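Local coordinates for Serine/threonine protein phosphatase Stp1 (Streptococcus agalactiae, PDB 2PK0) that removes phosphate from phosphoserine and phosphothreonine in proteins, probably by metal-dependent hydrolysis as in other phosphatases of the PP2C family, at residues 7-11 with 218-223; 20-25 with 237-241; 114-120 with 180-186; 124-130 with 190-196. Numbering follows the deposited sequence.

Interaction 1 of 4, residues 7-11 with 218-223; sequences EISLL and LDDKNQ
A strand can meet a helix through every second side chain, and residues 7-11 with 218-223 give a clear case. The strand is extended throughout; the helix opens at Leu218, and its first turn is closed by Asn222 N to Leu218 O at 2.9 Å. The short axes approach to 8.2 Å in roughly the same direction, crossing at -31°, with Ser9 nearest Asp219 (CA-CA 5.8 Å) and Leu11 nearest Asn222 (6.7 Å). Glu7, Ser9 and Leu11, all with chi1 t, point at the helix, while Ile8 and Leu10, both m, turn away toward strand 23-29. This is the layering of the PP2C fold, a beta sandwich flanked by helices: one face of the strand meets helix 218-231, the other the second sheet. Leu218 (t, p) sets CD2 3.4 Å from Glu7 O and 3.7 Å from Ser9 CB. Ser9 OG donates a very short hydrogen bond of 2.5 Å to OD1 of Asp219, whose m rotamer brings the carboxylate in from the side, and accepts a weak one from Asn222 ND2 at 3.4 Å. Asn222 reaches that hydroxyl with chi1 at -143°, between wells. Leu11 (t, p) lays CD2 3.6 Å from both Asn222 O and Gln223 NE2, the Gln223 side chain (t, p) bringing its end inward. At the other end, a water donates to Glu7 OE2 (2.7 Å) and accepts from Asp219 N (3.1 Å).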
# COMPACT_ATOMS: atom_id res chain seq x y z
N GLU A 7 -0.42 3.52 -17.32
CA GLU A 7 -1.79 3.82 -16.94
C GLU A 7 -1.98 3.49 -15.48
O GLU A 7 -1.63 2.38 -15.04
CB GLU A 7 -2.79 3.05 -17.81
CG GLU A 7 -4.19 3.57 -17.66
CD GLU A 7 -5.27 2.66 -18.26
OE1 GLU A 7 -4.92 1.65 -18.91
OE2 GLU A 7 -6.48 2.98 -18.06
N ILE A 8 -2.53 4.44 -14.72
CA ILE A 8 -2.79 4.22 -13.29
C ILE A 8 -4.30 4.09 -13.02
O ILE A 8 -5.09 4.89 -13.51
CB ILE A 8 -2.23 5.38 -12.45
CG1 ILE A 8 -0.72 5.52 -12.65
CG2 ILE A 8 -2.55 5.21 -10.96
CD1 ILE A 8 -0.12 6.74 -11.87
N SER A 9 -4.70 3.10 -12.22
CA SER A 9 -6.10 2.96 -11.81
C SER A 9 -6.25 2.84 -10.28
O SER A 9 -5.65 1.96 -9.67
CB SER A 9 -6.70 1.73 -12.48
OG SER A 9 -8.09 1.63 -12.25
N LEU A 10 -7.05 3.73 -9.68
CA LEU A 10 -7.28 3.71 -8.23
C LEU A 10 -8.71 3.29 -7.92
O LEU A 10 -9.63 3.71 -8.59
CB LEU A 10 -7.03 5.10 -7.63
CG LEU A 10 -5.70 5.83 -7.83
CD1 LEU A 10 -5.73 7.10 -7.05
CD2 LEU A 10 -4.49 5.04 -7.39
N LEU A 11 -8.90 2.45 -6.90
CA LEU A 11 -10.25 2.08 -6.47
C LEU A 11 -10.26 1.76 -4.99
O LEU A 11 -9.36 1.08 -4.48
CB LEU A 11 -10.81 0.87 -7.25
CG LEU A 11 -12.31 0.51 -7.03
CD1 LEU A 11 -13.24 1.69 -7.37
CD2 LEU A 11 -12.76 -0.72 -7.78
N LEU A 218 -8.17 -1.39 -17.53
CA LEU A 218 -7.56 -1.44 -16.20
C LEU A 218 -8.61 -1.15 -15.13
O LEU A 218 -8.75 -1.91 -14.16
CB LEU A 218 -6.42 -0.44 -16.11
CG LEU A 218 -5.40 -0.81 -15.04
CD1 LEU A 218 -4.80 -2.19 -15.35
CD2 LEU A 218 -4.33 0.29 -14.89
N ASP A 219 -9.36 -0.07 -15.34
CA ASP A 219 -10.51 0.29 -14.52
C ASP A 219 -11.54 -0.85 -14.34
O ASP A 219 -12.04 -1.04 -13.22
CB ASP A 219 -11.19 1.56 -15.07
CG ASP A 219 -10.47 2.87 -14.68
OD1 ASP A 219 -9.46 2.84 -13.95
OD2 ASP A 219 -10.92 3.95 -15.10
N ASP A 220 -11.85 -1.61 -15.41
CA ASP A 220 -12.76 -2.77 -15.28
C ASP A 220 -12.13 -3.90 -14.48
O ASP A 220 -12.82 -4.61 -13.74
CB ASP A 220 -13.21 -3.34 -16.64
CG ASP A 220 -14.33 -2.54 -17.31
OD1 ASP A 220 -14.78 -1.51 -16.75
OD2 ASP A 220 -14.76 -2.94 -18.43
N LYS A 221 -10.82 -4.08 -14.64
CA LYS A 221 -10.08 -5.11 -13.93
C LYS A 221 -10.03 -4.82 -12.43
O LYS A 221 -10.17 -5.74 -11.61
CB LYS A 221 -8.66 -5.25 -14.48
CG LYS A 221 -8.54 -6.05 -15.78
CD LYS A 221 -7.33 -5.58 -16.58
CE LYS A 221 -7.04 -6.49 -17.75
NZ LYS A 221 -5.67 -6.23 -18.27
N ASN A 222 -9.86 -3.55 -12.07
CA ASN A 222 -9.83 -3.13 -10.69
C ASN A 222 -11.19 -3.36 -10.05
O ASN A 222 -11.27 -3.80 -8.90
CB ASN A 222 -9.44 -1.66 -10.60
CG ASN A 222 -8.54 -1.35 -9.39
OD1 ASN A 222 -8.53 -2.08 -8.39
ND2 ASN A 222 -7.79 -0.26 -9.49
N GLN A 223 -12.25 -3.10 -10.81
CA GLN A 223 -13.62 -3.37 -10.37
C GLN A 223 -13.84 -4.87 -10.15
O GLN A 223 -14.46 -5.27 -9.17
CB GLN A 223 -14.65 -2.79 -11.37
CG GLN A 223 -16.10 -2.82 -10.89
CD GLN A 223 -16.26 -2.29 -9.46
OE1 GLN A 223 -16.53 -3.06 -8.52
NE2 GLN A 223 -16.07 -0.97 -9.29
O HOH W 1 -8.88 1.72 -17.84

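Interaction 2 of 4, residues 20-25 with 237-241; sequences NNQDFI and NITVA
Asn237, with chi1 m, lays its amide across the backbone of residues 20-22 just before strand 23-29 begins: ND2 donates to Asn20 O at 3.1 Å and OD1 accepts from Gln22 N at 2.9 Å. The same ND2 is also bonded to Ile14 O. Asn21 OD1 accepts from Asp23 N at 3.1 Å, making an Asx turn that leads into the strand, while Asn21 ND2 bonds to Thr12. From there strands 23-25 and 238-241 run almost parallel, 18° apart, but their axes come no closer than 7.6 Å: these are facing strands of the two sheets of the PP2C sandwich, joined by side chains. Asp23 (m) points across, its OD2 2.9 Å from Thr239 OG1, a hydroxyl that Thr12 OG1 also engages. Ile25, extended in t, t, sets CB 3.7 Å from Thr239 CG2 and CD1 3.7 Å from Ala241 CB. One water lies 2.7 Å from Asp23 OD1 and 3.0 Å from Asn237 O; another lies 2.7 Å from the same OD1 and 3.0 Å from Asn237 OD1. With the Asp23 side chain about 4 Å from a magnesium ion, the apolar packing gives way to hydrated carboxylate chemistry, consistent with a second-shell position, water possibly lying between carboxylate and metal.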
# COMPACT_ATOMS: atom_id res chain seq x y z
N ASN A 20 -17.74 1.16 7.61
CA ASN A 20 -16.84 2.28 7.64
C ASN A 20 -15.57 1.92 6.88
O ASN A 20 -14.95 0.89 7.15
CB ASN A 20 -16.54 2.65 9.10
CG ASN A 20 -15.80 3.94 9.23
OD1 ASN A 20 -15.05 4.14 10.17
ND2 ASN A 20 -16.00 4.82 8.28
N ASN A 21 -15.20 2.77 5.93
CA ASN A 21 -14.00 2.58 5.14
C ASN A 21 -12.86 3.41 5.72
O ASN A 21 -12.82 4.62 5.49
CB ASN A 21 -14.25 3.02 3.69
CG ASN A 21 -13.14 2.61 2.74
OD1 ASN A 21 -12.11 2.08 3.15
ND2 ASN A 21 -13.35 2.84 1.45
N GLN A 22 -11.93 2.78 6.42
CA GLN A 22 -10.79 3.52 6.98
C GLN A 22 -9.53 3.42 6.10
O GLN A 22 -8.43 3.77 6.54
CB GLN A 22 -10.49 3.07 8.42
CG GLN A 22 -11.69 3.03 9.35
CD GLN A 22 -11.30 2.66 10.78
OE1 GLN A 22 -10.73 1.59 11.04
NE2 GLN A 22 -11.59 3.57 11.71
N ASP A 23 -9.69 2.93 4.88
CA ASP A 23 -8.60 2.97 3.91
C ASP A 23 -8.66 4.32 3.21
O ASP A 23 -9.76 4.87 3.05
CB ASP A 23 -8.76 1.88 2.85
CG ASP A 23 -8.38 0.48 3.34
OD1 ASP A 23 -7.85 0.31 4.46
OD2 ASP A 23 -8.62 -0.48 2.57
N PHE A 24 -7.50 4.84 2.80
CA PHE A 24 -7.45 6.00 1.88
C PHE A 24 -6.44 5.80 0.75
O PHE A 24 -5.38 5.24 0.96
CB PHE A 24 -7.14 7.30 2.64
CG PHE A 24 -7.79 8.54 2.02
CD1 PHE A 24 -9.15 8.78 2.17
CD2 PHE A 24 -7.04 9.45 1.31
CE1 PHE A 24 -9.75 9.91 1.61
CE2 PHE A 24 -7.62 10.58 0.75
CZ PHE A 24 -8.98 10.81 0.90
N ILE A 25 -6.79 6.23 -0.46
CA ILE A 25 -5.88 6.15 -1.62
C ILE A 25 -5.97 7.39 -2.54
O ILE A 25 -7.06 7.95 -2.75
CB ILE A 25 -6.12 4.85 -2.42
CG1 ILE A 25 -4.90 4.48 -3.27
CG2 ILE A 25 -7.36 4.95 -3.28
CD1 ILE A 25 -5.13 3.21 -4.08
N ASN A 237 -12.09 -3.53 4.47
CA ASN A 237 -11.98 -2.55 3.40
C ASN A 237 -10.97 -3.01 2.37
O ASN A 237 -9.90 -3.49 2.72
CB ASN A 237 -11.55 -1.20 3.96
CG ASN A 237 -12.43 -0.71 5.09
OD1 ASN A 237 -11.93 -0.11 6.05
ND2 ASN A 237 -13.73 -0.93 4.99
N ILE A 238 -11.33 -2.90 1.10
CA ILE A 238 -10.45 -3.30 -0.01
C ILE A 238 -10.05 -2.05 -0.76
O ILE A 238 -10.90 -1.22 -1.04
CB ILE A 238 -11.19 -4.16 -0.99
CG1 ILE A 238 -12.15 -5.09 -0.25
CG2 ILE A 238 -10.22 -4.91 -1.83
CD1 ILE A 238 -13.35 -5.51 -1.08
N THR A 239 -8.76 -1.91 -1.07
CA THR A 239 -8.25 -0.69 -1.69
C THR A 239 -7.08 -1.04 -2.57
O THR A 239 -6.14 -1.67 -2.09
CB THR A 239 -7.84 0.33 -0.63
OG1 THR A 239 -9.02 0.83 0.03
CG2 THR A 239 -7.13 1.51 -1.24
N VAL A 240 -7.14 -0.69 -3.86
CA VAL A 240 -6.14 -1.14 -4.82
C VAL A 240 -5.67 -0.03 -5.76
O VAL A 240 -6.49 0.72 -6.31
CB VAL A 240 -6.65 -2.35 -5.69
CG1 VAL A 240 -5.52 -3.00 -6.46
CG2 VAL A 240 -7.31 -3.42 -4.84
N ALA A 241 -4.36 0.10 -5.93
CA ALA A 241 -3.79 0.87 -7.04
C ALA A 241 -3.18 -0.08 -8.05
O ALA A 241 -2.35 -0.94 -7.69
CB ALA A 241 -2.75 1.83 -6.56
O HOH W 2 -8.03 -2.41 4.79
O HOH W 3 -9.06 0.05 6.86

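Interaction 3 of 4, residues 114-120 with 180-186; sequences DNIIFAH and DLGVHLL
Phe118 lies at the apolar centre, its p rotamer laying the ring over Gly182 in an antiparallel pair of strands that ends one sheet of the PP2C sandwich. Gly182 CA sits 4.1 Å from the ring centroid, a CH-pi contact; His184 meets the ring rim to rim, planes at 7°. On Phe118's face Ile116 CG2 touches Leu186 CD2 (3.9 Å); on the other, Ile117 CD1 touches Val183 CG2 (3.9 Å) and Ala119 CB touches Leu181 CD2 (3.8 Å). The axes are 4.7 Å apart at 164°. Hydrogen-bonded pairs are Ile116-His184 (Ile116 N to His184 O 2.9 Å), Phe118-Gly182 (Gly182 N to Phe118 O 3.2 Å) and His120-Asp180 (Asp180 N to His120 O 2.9 Å, His120 N to Asp180 O weak at 3.0 Å); Asn115-Leu185, Ile117-Val183 and Ala119-Leu181 are non-hydrogen-bonded. At one end His120 bonds Glu107 and Ser139, and Asp180 bonds His141; at the other, Asp114 bridges to Arg2 and Lys4 while its carbonyl O accepts from Leu186 N at 2.8 Å.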
# COMPACT_ATOMS: atom_id res chain seq x y z
N ASP A 114 10.90 4.19 -15.93
CA ASP A 114 10.27 2.87 -15.74
C ASP A 114 10.73 2.16 -14.46
O ASP A 114 10.53 0.95 -14.30
CB ASP A 114 10.49 1.97 -16.96
CG ASP A 114 11.94 1.87 -17.38
OD1 ASP A 114 12.83 2.36 -16.67
OD2 ASP A 114 12.18 1.29 -18.44
N ASN A 115 11.34 2.92 -13.56
CA ASN A 115 11.66 2.44 -12.23
C ASN A 115 10.62 2.92 -11.22
O ASN A 115 10.04 3.99 -11.37
CB ASN A 115 13.06 2.92 -11.80
CG ASN A 115 14.17 2.18 -12.51
OD1 ASN A 115 14.57 1.08 -12.11
ND2 ASN A 115 14.70 2.79 -13.56
N ILE A 116 10.38 2.10 -10.21
CA ILE A 116 9.61 2.53 -9.07
C ILE A 116 10.52 2.53 -7.85
O ILE A 116 11.48 1.76 -7.78
CB ILE A 116 8.40 1.61 -8.76
CG1 ILE A 116 8.82 0.15 -8.75
CG2 ILE A 116 7.31 1.78 -9.80
CD1 ILE A 116 7.93 -0.70 -7.93
N ILE A 117 10.23 3.42 -6.91
CA ILE A 117 10.77 3.31 -5.58
C ILE A 117 9.63 3.39 -4.55
O ILE A 117 8.76 4.27 -4.61
CB ILE A 117 11.89 4.35 -5.29
CG1 ILE A 117 12.37 4.22 -3.83
CG2 ILE A 117 11.41 5.75 -5.59
CD1 ILE A 117 13.72 4.86 -3.55
N PHE A 118 9.60 2.44 -3.63
CA PHE A 118 8.57 2.46 -2.64
C PHE A 118 9.07 2.59 -1.21
O PHE A 118 10.18 2.19 -0.91
CB PHE A 118 7.64 1.24 -2.79
CG PHE A 118 8.30 -0.09 -2.51
CD1 PHE A 118 8.39 -0.58 -1.20
CD2 PHE A 118 8.79 -0.87 -3.54
CE1 PHE A 118 8.98 -1.81 -0.93
CE2 PHE A 118 9.38 -2.11 -3.28
CZ PHE A 118 9.48 -2.58 -1.99
N ALA A 119 8.21 3.13 -0.35
CA ALA A 119 8.35 3.04 1.09
C ALA A 119 7.15 2.25 1.61
O ALA A 119 6.03 2.46 1.13
CB ALA A 119 8.39 4.42 1.71
N HIS A 120 7.37 1.39 2.61
CA HIS A 120 6.35 0.42 3.06
C HIS A 120 6.36 0.23 4.58
O HIS A 120 7.40 0.00 5.15
CB HIS A 120 6.57 -0.91 2.34
CG HIS A 120 6.13 -2.11 3.11
ND1 HIS A 120 4.80 -2.39 3.37
CD2 HIS A 120 6.84 -3.14 3.64
CE1 HIS A 120 4.72 -3.52 4.04
NE2 HIS A 120 5.94 -4.00 4.22
N ASP A 180 10.33 -0.13 4.95
CA ASP A 180 11.15 -0.87 4.00
C ASP A 180 11.16 -0.09 2.72
O ASP A 180 10.11 0.34 2.27
CB ASP A 180 10.56 -2.25 3.70
CG ASP A 180 10.62 -3.19 4.87
OD1 ASP A 180 11.48 -2.99 5.76
OD2 ASP A 180 9.81 -4.15 4.89
N LEU A 181 12.33 0.09 2.12
CA LEU A 181 12.41 0.72 0.82
C LEU A 181 12.81 -0.27 -0.25
O LEU A 181 13.42 -1.29 0.05
CB LEU A 181 13.42 1.85 0.85
CG LEU A 181 13.28 2.86 1.98
CD1 LEU A 181 14.61 3.53 2.13
CD2 LEU A 181 12.19 3.87 1.71
N GLY A 182 12.46 0.01 -1.50
CA GLY A 182 12.89 -0.83 -2.61
C GLY A 182 12.81 -0.17 -3.98
O GLY A 182 11.83 0.50 -4.31
N VAL A 183 13.86 -0.34 -4.79
CA VAL A 183 13.82 0.13 -6.16
C VAL A 183 13.66 -1.08 -7.08
O VAL A 183 14.34 -2.09 -6.90
CB VAL A 183 15.08 0.91 -6.53
CG1 VAL A 183 14.94 1.57 -7.88
CG2 VAL A 183 15.36 1.96 -5.49
N HIS A 184 12.72 -0.99 -8.02
CA HIS A 184 12.51 -2.06 -8.99
C HIS A 184 12.26 -1.54 -10.38
O HIS A 184 11.75 -0.44 -10.56
CB HIS A 184 11.31 -2.91 -8.58
CG HIS A 184 11.52 -3.67 -7.31
ND1 HIS A 184 12.01 -4.96 -7.29
CD2 HIS A 184 11.34 -3.30 -6.02
CE1 HIS A 184 12.11 -5.36 -6.03
NE2 HIS A 184 11.72 -4.37 -5.24
N LEU A 185 12.60 -2.36 -11.37
CA LEU A 185 12.37 -2.04 -12.77
C LEU A 185 11.03 -2.62 -13.22
O LEU A 185 10.73 -3.77 -12.95
CB LEU A 185 13.49 -2.65 -13.60
CG LEU A 185 13.52 -2.35 -15.10
CD1 LEU A 185 13.56 -0.86 -15.36
CD2 LEU A 185 14.72 -3.03 -15.72
N LEU A 186 10.23 -1.81 -13.89
CA LEU A 186 9.00 -2.32 -14.49
C LEU A 186 9.20 -2.61 -15.98
O LEU A 186 9.68 -1.76 -16.72
CB LEU A 186 7.84 -1.33 -14.30
CG LEU A 186 6.80 -1.54 -13.18
CD1 LEU A 186 7.40 -2.13 -11.89
CD2 LEU A 186 6.04 -0.25 -12.88

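Interaction 4 of 4, residues 124-130 with 190-196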
# COMPACT_ATOMS: atom_id res chain seq x y z
N SER A 124 0.00 -3.77 4.35
CA SER A 124 -0.39 -3.50 2.98
C SER A 124 0.67 -4.11 2.06
O SER A 124 1.77 -4.45 2.49
CB SER A 124 -0.54 -2.01 2.75
OG SER A 124 -1.67 -1.49 3.41
N ARG A 125 0.35 -4.31 0.79
CA ARG A 125 1.27 -5.04 -0.06
C ARG A 125 1.50 -4.38 -1.39
O ARG A 125 0.68 -3.57 -1.85
CB ARG A 125 0.78 -6.45 -0.30
CG ARG A 125 0.67 -7.25 0.95
CD ARG A 125 0.75 -8.68 0.63
NE ARG A 125 0.69 -9.46 1.85
CZ ARG A 125 0.25 -10.71 1.88
NH1 ARG A 125 -0.16 -11.26 0.75
NH2 ARG A 125 0.20 -11.37 3.03
N ILE A 126 2.65 -4.71 -1.98
CA ILE A 126 3.02 -4.31 -3.33
C ILE A 126 3.52 -5.54 -4.07
O ILE A 126 4.37 -6.29 -3.56
CB ILE A 126 4.15 -3.29 -3.32
CG1 ILE A 126 3.73 -2.04 -2.56
CG2 ILE A 126 4.57 -2.94 -4.73
CD1 ILE A 126 4.88 -1.11 -2.33
N GLY A 127 2.98 -5.76 -5.26
CA GLY A 127 3.44 -6.85 -6.09
C GLY A 127 3.56 -6.50 -7.56
O GLY A 127 3.04 -5.50 -8.02
N ILE A 128 4.27 -7.33 -8.30
CA ILE A 128 4.33 -7.18 -9.74
C ILE A 128 3.74 -8.43 -10.36
O ILE A 128 4.04 -9.54 -9.94
CB ILE A 128 5.78 -6.97 -10.26
CG1 ILE A 128 6.29 -5.59 -9.90
CG2 ILE A 128 5.86 -7.15 -11.79
CD1 ILE A 128 7.76 -5.48 -10.02
N VAL A 129 2.87 -8.23 -11.34
CA VAL A 129 2.39 -9.34 -12.16
C VAL A 129 3.07 -9.32 -13.53
O VAL A 129 2.93 -8.36 -14.29
CB VAL A 129 0.86 -9.30 -12.26
CG1 VAL A 129 0.35 -10.36 -13.25
CG2 VAL A 129 0.26 -9.49 -10.87
N ARG A 130 3.83 -10.37 -13.83
CA ARG A 130 4.56 -10.51 -15.11
C ARG A 130 4.31 -11.90 -15.68
O ARG A 130 4.41 -12.89 -14.95
CB ARG A 130 6.07 -10.33 -14.89
CG ARG A 130 6.96 -10.40 -16.12
CD ARG A 130 8.39 -9.98 -15.76
NE ARG A 130 8.39 -8.63 -15.19
CZ ARG A 130 9.25 -8.18 -14.27
NH1 ARG A 130 10.21 -8.95 -13.79
NH2 ARG A 130 9.12 -6.93 -13.82
N ASP A 190 3.90 -5.37 -17.59
CA ASP A 190 3.80 -5.59 -16.14
C ASP A 190 2.57 -4.90 -15.56
O ASP A 190 2.02 -3.97 -16.15
CB ASP A 190 5.02 -5.03 -15.40
CG ASP A 190 6.24 -5.94 -15.49
OD1 ASP A 190 6.13 -7.08 -15.95
OD2 ASP A 190 7.33 -5.50 -15.07
N TYR A 191 2.14 -5.38 -14.39
CA TYR A 191 1.14 -4.68 -13.59
C TYR A 191 1.74 -4.53 -12.21
O TYR A 191 2.06 -5.53 -11.57
CB TYR A 191 -0.15 -5.50 -13.46
CG TYR A 191 -0.94 -5.74 -14.74
CD1 TYR A 191 -1.93 -4.87 -15.14
CD2 TYR A 191 -0.69 -6.85 -15.53
CE1 TYR A 191 -2.65 -5.08 -16.29
CE2 TYR A 191 -1.40 -7.08 -16.69
CZ TYR A 191 -2.38 -6.19 -17.07
OH TYR A 191 -3.09 -6.41 -18.23
N LEU A 192 1.92 -3.29 -11.77
CA LEU A 192 2.20 -3.04 -10.37
C LEU A 192 0.87 -3.16 -9.67
O LEU A 192 -0.13 -2.59 -10.14
CB LEU A 192 2.75 -1.63 -10.14
CG LEU A 192 3.27 -1.35 -8.72
CD1 LEU A 192 4.42 -2.29 -8.37
CD2 LEU A 192 3.69 0.08 -8.58
N VAL A 193 0.84 -3.89 -8.55
CA VAL A 193 -0.37 -4.04 -7.78
C VAL A 193 -0.14 -3.57 -6.35
O VAL A 193 0.54 -4.22 -5.57
CB VAL A 193 -0.86 -5.50 -7.78
CG1 VAL A 193 -2.22 -5.63 -7.04
CG2 VAL A 193 -0.97 -6.05 -9.19
N VAL A 194 -0.70 -2.42 -6.01
CA VAL A 194 -0.58 -1.92 -4.66
C VAL A 194 -1.92 -2.11 -3.95
O VAL A 194 -2.94 -1.63 -4.44
CB VAL A 194 -0.18 -0.42 -4.67
CG1 VAL A 194 0.06 0.07 -3.25
CG2 VAL A 194 1.07 -0.19 -5.51
N ASN A 195 -1.93 -2.81 -2.82
CA ASN A 195 -3.19 -3.07 -2.13
C ASN A 195 -3.15 -3.12 -0.58
O ASN A 195 -2.10 -3.37 0.04
CB ASN A 195 -3.85 -4.32 -2.68
CG ASN A 195 -3.03 -5.55 -2.43
OD1 ASN A 195 -3.22 -6.24 -1.43
ND2 ASN A 195 -2.10 -5.82 -3.32
N SER A 196 -4.31 -2.92 0.04
CA SER A 196 -4.46 -3.06 1.48
C SER A 196 -4.79 -4.52 1.68
O SER A 196 -5.08 -5.21 0.70
CB SER A 196 -5.59 -2.19 2.01
OG SER A 196 -6.82 -2.54 1.40
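A two-pronged salt bridge closes one end of this ladder: Arg130 NE donates to Asp190 OD1 at 2.8 Å and NH2 to OD2 at 2.6 Å, the carboxylate lying at the edge of the guanidinium plane. Six backbone hydrogen bonds follow, paired about Arg125-Asn195, Gly127-Val193 and Val129-Tyr191, the shortest being Arg125 N to Asn195 O at 2.7 Å. The principle is the regular antiparallel sheet, here with axes 4.6 Å apart at 158°, in which alternate residues serve opposite faces. On one, Ile126 CG2 meets Leu192 CD1 (3.7 Å), which also touches Ile128 CG1 (4.1 Å); these side chains turn into the PP2C sandwich. On the other, Val129 packs on Val193 (CG2 to CG2, 4.0 Å) and on Tyr191 (CB to CB, 4.1 Å), while Gly127, paired with Val193, adds no side chain. At the far end Arg125 reaches away to a salt bridge with Asp140, and Ser196 OG bonds Asp23. The pair lies between strands 133-136 and 238-245 of its own sheet, facing strands 35-43 and 103-112 of the other.

In the fold
Together the contacts sample a sandwich from its helical cover to its metal site. Interactions 1, 2 and 4 meet in one sheet: Leu11 O lies 2.9 Å from Val240 N, and Ala241 N 2.7 Å from Val194 O. Interaction 2 joins this sheet to the second, whose outermost strands are its strand 23-29 and strand 180-185 of interaction 3; the two centres lie about 21 Å apart. Interaction 3 packs on interaction 4, with Phe118 CG 3.6 Å from Ile126 CD1. Near the magnesium ions, bound by Asp41, Gly42, Asp197 and Asp236, interactions 2 and 4 converge, Asp23 OD2 lying 3.0 Å from Ser196 OG. The loops closed by interactions 3 and 4 include helices 143-149 and 155-159, probably the bacterial PP2C flap subdomain.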